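PDB 4QNY: mitogen activated protein kinase, putative, which probably transfers the gamma-phosphate of ATP to serine or threonine residues of protein substrates, as mitogen-activated protein kinases do. Local coordinates for residues A[10-22]-A[88-102]. Sequence-based numbering, arbitrary orientation.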
loop_
_atom_site.group_PDB
_atom_site.type_symbol
_atom_site.label_atom_id
_atom_site.label_comp_id
_atom_site.label_asym_id
_atom_site.label_seq_id
_atom_site.Cartn_x
_atom_site.Cartn_y
_atom_site.Cartn_z
ATOM N N GLU A 10 23.967 1.104 17.580
ATOM C CA GLU A 10 24.395 2.150 16.660
ATOM C C GLU A 10 23.205 3.022 16.277
ATOM O O GLU A 10 23.331 4.238 16.133
ATOM C CB GLU A 10 25.040 1.548 15.412
ATOM C CG GLU A 10 25.692 2.579 14.507
ATOM C CD GLU A 10 26.320 1.965 13.274
ATOM O OE1 GLU A 10 26.667 0.765 13.310
ATOM O OE2 GLU A 10 26.461 2.685 12.263
ATOM N N LEU A 11 22.047 2.392 16.115
ATOM C CA LEU A 11 20.824 3.119 15.799
ATOM C C LEU A 11 20.368 3.947 16.995
ATOM O O LEU A 11 19.885 5.069 16.837
ATOM C CB LEU A 11 19.720 2.151 15.369
ATOM C CG LEU A 11 19.959 1.357 14.083
ATOM C CD1 LEU A 11 18.966 0.211 13.971
ATOM C CD2 LEU A 11 19.868 2.266 12.867
ATOM N N GLN A 12 20.531 3.390 18.192
ATOM C CA GLN A 12 20.149 4.073 19.424
ATOM C C GLN A 12 20.959 5.345 19.640
ATOM O O GLN A 12 20.408 6.389 19.984
ATOM C CB GLN A 12 20.317 3.138 20.625
ATOM C CG GLN A 12 19.980 3.771 21.967
ATOM C CD GLN A 12 18.490 3.985 22.157
ATOM O OE1 GLN A 12 17.766 3.071 22.556
ATOM N NE2 GLN A 12 18.024 5.197 21.878
ATOM N N ALA A 13 22.270 5.247 19.435
ATOM C CA ALA A 13 23.159 6.395 19.571
ATOM C C ALA A 13 22.811 7.466 18.544
ATOM O O ALA A 13 22.879 8.661 18.831
ATOM C CB ALA A 13 24.610 5.965 19.421
ATOM N N GLU A 14 22.434 7.024 17.351
ATOM C CA GLU A 14 22.053 7.930 16.274
ATOM C C GLU A 14 20.766 8.681 16.612
ATOM O O GLU A 14 20.661 9.886 16.385
ATOM C CB GLU A 14 21.886 7.155 14.966
ATOM C CG GLU A 14 21.871 8.020 13.719
ATOM C CD GLU A 14 21.658 7.209 12.455
ATOM O OE1 GLU A 14 20.634 6.499 12.370
ATOM O OE2 GLU A 14 22.514 7.278 11.547
ATOM N N VAL A 15 19.791 7.961 17.160
ATOM C CA VAL A 15 18.508 8.550 17.533
ATOM C C VAL A 15 18.663 9.529 18.697
ATOM O O VAL A 15 18.034 10.589 18.715
ATOM C CB VAL A 15 17.477 7.457 17.900
ATOM C CG1 VAL A 15 16.257 8.057 18.588
ATOM C CG2 VAL A 15 17.065 6.683 16.658
ATOM N N CYS A 16 19.512 9.176 19.657
ATOM C CA CYS A 16 19.754 10.025 20.821
ATOM C C CYS A 16 20.326 11.387 20.428
ATOM O O CYS A 16 20.081 12.389 21.102
ATOM C CB CYS A 16 20.695 9.328 21.807
ATOM S SG CYS A 16 19.943 7.958 22.721
ATOM N N ARG A 17 21.082 11.423 19.335
ATOM C CA ARG A 17 21.640 12.676 18.835
ATOM C C ARG A 17 20.566 13.514 18.144
ATOM O O ARG A 17 20.785 14.683 17.826
ATOM C CB ARG A 17 22.805 12.407 17.878
ATOM C CG ARG A 17 24.064 11.899 18.567
ATOM C CD ARG A 17 25.263 11.901 17.629
ATOM N NE ARG A 17 25.187 10.840 16.628
ATOM C CZ ARG A 17 25.701 9.625 16.791
ATOM N NH1 ARG A 17 26.331 9.314 17.916
ATOM N NH2 ARG A 17 25.587 8.720 15.828
ATOM N N LEU A 18 19.408 12.908 17.913
ATOM C CA LEU A 18 18.266 13.620 17.353
ATOM C C LEU A 18 17.278 13.976 18.457
ATOM O O LEU A 18 16.913 15.138 18.631
ATOM C CB LEU A 18 17.576 12.779 16.278
ATOM C CG LEU A 18 18.427 12.387 15.071
ATOM C CD1 LEU A 18 17.654 11.447 14.162
ATOM C CD2 LEU A 18 18.874 13.624 14.310
ATOM N N ASP A 19 16.850 12.960 19.200
ATOM C CA ASP A 19 15.932 13.152 20.314
ATOM C C ASP A 19 16.127 12.040 21.343
ATOM O O ASP A 19 16.044 10.855 21.015
ATOM C CB ASP A 19 14.483 13.183 19.822
ATOM C CG ASP A 19 13.547 13.875 20.798
ATOM O OD1 ASP A 19 13.775 13.777 22.022
ATOM O OD2 ASP A 19 12.581 14.521 20.339
ATOM N N ASP A 20 16.381 12.432 22.587
ATOM C CA ASP A 20 16.681 11.484 23.654
ATOM C C ASP A 20 15.442 10.712 24.110
ATOM O O ASP A 20 15.542 9.781 24.909
ATOM C CB ASP A 20 17.307 12.215 24.844
ATOM C CG ASP A 20 18.499 11.477 25.422
ATOM O OD1 ASP A 20 19.148 10.715 24.674
ATOM O OD2 ASP A 20 18.791 11.662 26.622
ATOM N N ARG A 21 14.281 11.105 23.592
ATOM C CA ARG A 21 13.002 10.514 23.977
ATOM C C ARG A 21 12.918 9.006 23.749
ATOM O O ARG A 21 12.461 8.263 24.617
ATOM C CB ARG A 21 11.861 11.195 23.213
ATOM C CG ARG A 21 11.409 12.515 23.810
ATOM C CD ARG A 21 10.481 13.283 22.874
ATOM N NE ARG A 21 9.227 12.581 22.608
ATOM C CZ ARG A 21 8.094 13.185 22.263
ATOM N NH1 ARG A 21 8.053 14.506 22.151
ATOM N NH2 ARG A 21 7.000 12.473 22.036
ATOM N N TYR A 22 13.370 8.561 22.581
ATOM C CA TYR A 22 13.053 7.219 22.105
ATOM C C TYR A 22 14.065 6.147 22.501
ATOM O O TYR A 22 15.261 6.265 22.227
ATOM C CB TYR A 22 12.894 7.252 20.584
ATOM C CG TYR A 22 11.876 8.274 20.129
ATOM C CD1 TYR A 22 10.516 8.012 20.219
ATOM C CD2 TYR A 22 12.275 9.507 19.627
ATOM C CE1 TYR A 22 9.579 8.945 19.813
ATOM C CE2 TYR A 22 11.344 10.446 19.219
ATOM C CZ TYR A 22 9.998 10.159 19.314
ATOM O OH TYR A 22 9.068 11.089 18.910
ATOM N N ASN A 88 6.037 12.061 14.888
ATOM C CA ASN A 88 7.197 12.950 14.874
ATOM C C ASN A 88 8.065 12.807 13.625
ATOM O O ASN A 88 7.999 11.801 12.919
ATOM C CB ASN A 88 8.053 12.705 16.120
ATOM C CG ASN A 88 8.768 13.956 16.593
ATOM O OD1 ASN A 88 9.052 14.859 15.807
ATOM N ND2 ASN A 88 9.063 14.013 17.887
ATOM N N ILE A 89 8.874 13.831 13.363
ATOM C CA ILE A 89 9.859 13.804 12.284
ATOM C C ILE A 89 11.225 14.236 12.817
ATOM O O ILE A 89 11.456 15.418 13.069
ATOM C CB ILE A 89 9.460 14.724 11.112
ATOM C CG1 ILE A 89 8.069 14.364 10.583
ATOM C CG2 ILE A 89 10.492 14.639 9.994
ATOM C CD1 ILE A 89 8.003 13.016 9.904
ATOM N N LEU A 90 12.126 13.274 12.985
ATOM C CA LEU A 90 13.446 13.550 13.541
ATOM C C LEU A 90 14.473 13.825 12.448
ATOM O O LEU A 90 14.794 12.947 11.649
ATOM C CB LEU A 90 13.913 12.382 14.410
ATOM C CG LEU A 90 12.961 11.949 15.526
ATOM C CD1 LEU A 90 13.572 10.817 16.338
ATOM C CD2 LEU A 90 12.605 13.126 16.421
ATOM N N THR A 91 14.992 15.048 12.428
ATOM C CA THR A 91 15.975 15.459 11.432
ATOM C C THR A 91 17.218 16.052 12.093
ATOM O O THR A 91 17.119 16.689 13.140
ATOM C CB THR A 91 15.376 16.490 10.465
ATOM O OG1 THR A 91 14.783 17.549 11.223
ATOM C CG2 THR A 91 14.310 15.849 9.586
ATOM N N PRO A 92 18.396 15.837 11.485
ATOM C CA PRO A 92 19.646 16.413 11.998
ATOM C C PRO A 92 19.657 17.936 11.908
ATOM O O PRO A 92 19.272 18.493 10.879
ATOM C CB PRO A 92 20.717 15.807 11.084
ATOM C CG PRO A 92 20.079 14.594 10.489
ATOM C CD PRO A 92 18.635 14.945 10.340
ATOM N N GLU A 93 20.098 18.598 12.972
ATOM C CA GLU A 93 20.133 20.055 13.012
ATOM C C GLU A 93 21.163 20.623 12.039
ATOM O O GLU A 93 20.982 21.711 11.494
ATOM C CB GLU A 93 20.429 20.543 14.431
ATOM N N ASP A 94 22.243 19.880 11.825
ATOM C CA ASP A 94 23.302 20.314 10.922
ATOM C C ASP A 94 23.072 19.768 9.515
ATOM O O ASP A 94 23.039 18.553 9.317
ATOM C CB ASP A 94 24.669 19.866 11.450
ATOM C CG ASP A 94 25.820 20.655 10.848
ATOM O OD1 ASP A 94 25.650 21.242 9.760
ATOM O OD2 ASP A 94 26.905 20.680 11.466
ATOM N N PRO A 95 22.905 20.669 8.533
ATOM C CA PRO A 95 22.746 20.276 7.127
ATOM C C PRO A 95 23.948 19.492 6.605
ATOM O O PRO A 95 23.815 18.731 5.647
ATOM C CB PRO A 95 22.607 21.619 6.397
ATOM C CG PRO A 95 23.153 22.640 7.345
ATOM C CD PRO A 95 22.816 22.127 8.706
ATOM N N GLU A 96 25.104 19.678 7.235
ATOM C CA GLU A 96 26.306 18.937 6.871
ATOM C C GLU A 96 26.229 17.490 7.354
ATOM O O GLU A 96 26.971 16.628 6.883
ATOM C CB GLU A 96 27.551 19.617 7.445
ATOM N N ASN A 97 25.326 17.233 8.296
ATOM C CA ASN A 97 25.132 15.890 8.830
ATOM C C ASN A 97 23.864 15.231 8.295
ATOM O O ASN A 97 23.624 14.048 8.532
ATOM C CB ASN A 97 25.083 15.924 10.361
ATOM C CG ASN A 97 26.384 16.401 10.977
ATOM O OD1 ASN A 97 27.461 16.197 10.419
ATOM N ND2 ASN A 97 26.289 17.036 12.140
ATOM N N PHE A 98 23.055 15.999 7.571
ATOM C CA PHE A 98 21.783 15.489 7.067
ATOM C C PHE A 98 21.999 14.496 5.930
ATOM O O PHE A 98 21.953 14.860 4.753
ATOM C CB PHE A 98 20.882 16.643 6.605
ATOM C CG PHE A 98 19.420 16.276 6.505
ATOM C CD1 PHE A 98 18.472 16.970 7.240
ATOM C CD2 PHE A 98 18.993 15.250 5.680
ATOM C CE1 PHE A 98 17.131 16.639 7.155
ATOM C CE2 PHE A 98 17.658 14.917 5.595
ATOM C CZ PHE A 98 16.725 15.612 6.330
ATOM N N ASP A 99 22.220 13.236 6.289
ATOM C CA ASP A 99 22.303 12.161 5.312
ATOM C C ASP A 99 21.339 11.046 5.702
ATOM O O ASP A 99 21.386 9.945 5.155
ATOM C CB ASP A 99 23.735 11.632 5.203
ATOM C CG ASP A 99 24.238 11.030 6.501
ATOM O OD1 ASP A 99 25.235 10.281 6.460
ATOM O OD2 ASP A 99 23.640 11.307 7.563
ATOM N N HIS A 100 20.468 11.355 6.658
ATOM C CA HIS A 100 19.485 10.408 7.172
ATOM C C HIS A 100 18.475 11.135 8.052
ATOM O O HIS A 100 18.744 12.238 8.525
ATOM C CB HIS A 100 20.163 9.300 7.978
ATOM C CG HIS A 100 20.575 9.730 9.351
ATOM N ND1 HIS A 100 21.711 10.472 9.591
ATOM C CD2 HIS A 100 19.992 9.533 10.558
ATOM C CE1 HIS A 100 21.816 10.708 10.887
ATOM N NE2 HIS A 100 20.784 10.151 11.495
ATOM N N PHE A 101 17.322 10.513 8.277
ATOM C CA PHE A 101 16.343 11.038 9.227
ATOM C C PHE A 101 15.310 9.972 9.580
ATOM O O PHE A 101 15.198 8.953 8.897
ATOM C CB PHE A 101 15.661 12.296 8.674
ATOM C CG PHE A 101 14.594 12.022 7.656
ATOM C CD1 PHE A 101 14.922 11.798 6.331
ATOM C CD2 PHE A 101 13.257 12.015 8.021
ATOM C CE1 PHE A 101 13.941 11.557 5.392
ATOM C CE2 PHE A 101 12.273 11.773 7.088
ATOM C CZ PHE A 101 12.615 11.544 5.771
ATOM N N TYR A 102 14.560 10.211 10.651
ATOM C CA TYR A 102 13.619 9.221 11.167
ATOM C C TYR A 102 12.162 9.659 11.063
ATOM O O TYR A 102 11.821 10.810 11.338
ATOM C CB TYR A 102 13.945 8.894 12.626
ATOM C CG TYR A 102 15.118 7.959 12.798
ATOM C CD1 TYR A 102 14.926 6.589 12.916
ATOM C CD2 TYR A 102 16.419 8.444 12.837
ATOM C CE1 TYR A 102 15.994 5.729 13.073
ATOM C CE2 TYR A 102 17.494 7.590 12.994
ATOM C CZ TYR A 102 17.276 6.234 13.111
ATOM O OH TYR A 102 18.340 5.377 13.265
HETATM O O HOH W 1 21.515 11.415 14.076
#
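E14 reaches from helix 8-16 to H100, in the loop just before strand 101-106, and to Y102 on that strand. Its CG lies anti to the backbone N (chi1 -164°) and the chain runs on extended, long enough for one carboxylate to serve both rings. OE2 lies over the centre of the H100 imidazole, 3.3 Å above its plane, the two planes 18° apart. OE1 accepts a hydrogen bond from Y102 OH (2.7 Å) nearly along its C-O axis; R53 adds a salt bridge to that same oxygen. H100 ND1 donates to D99 OD2 almost straight (177°) and a water links NE2 to E14 O, which together restrain the ring's rotation.

V15, branched at CB, lays CG2 on the face of the Y102 ring (CH-pi), while L18's forked end serves two partners, CD1 meeting Y102 CD2 at 3.5 Å and CD2 packing by P92. Apolar L90 packs CD1 against Y22 CE2 (3.7 Å); the amide of N88 supplies an N-H, ND2, to Y22 OH (3.1 Å).

The N-terminal helix thus packs against one face of the kinase N-lobe sheet at strands 86-90 and 101-106, with Y22, L90 and Y102 also touching strand 47-54; I89 and F101 face helix 62-77 instead.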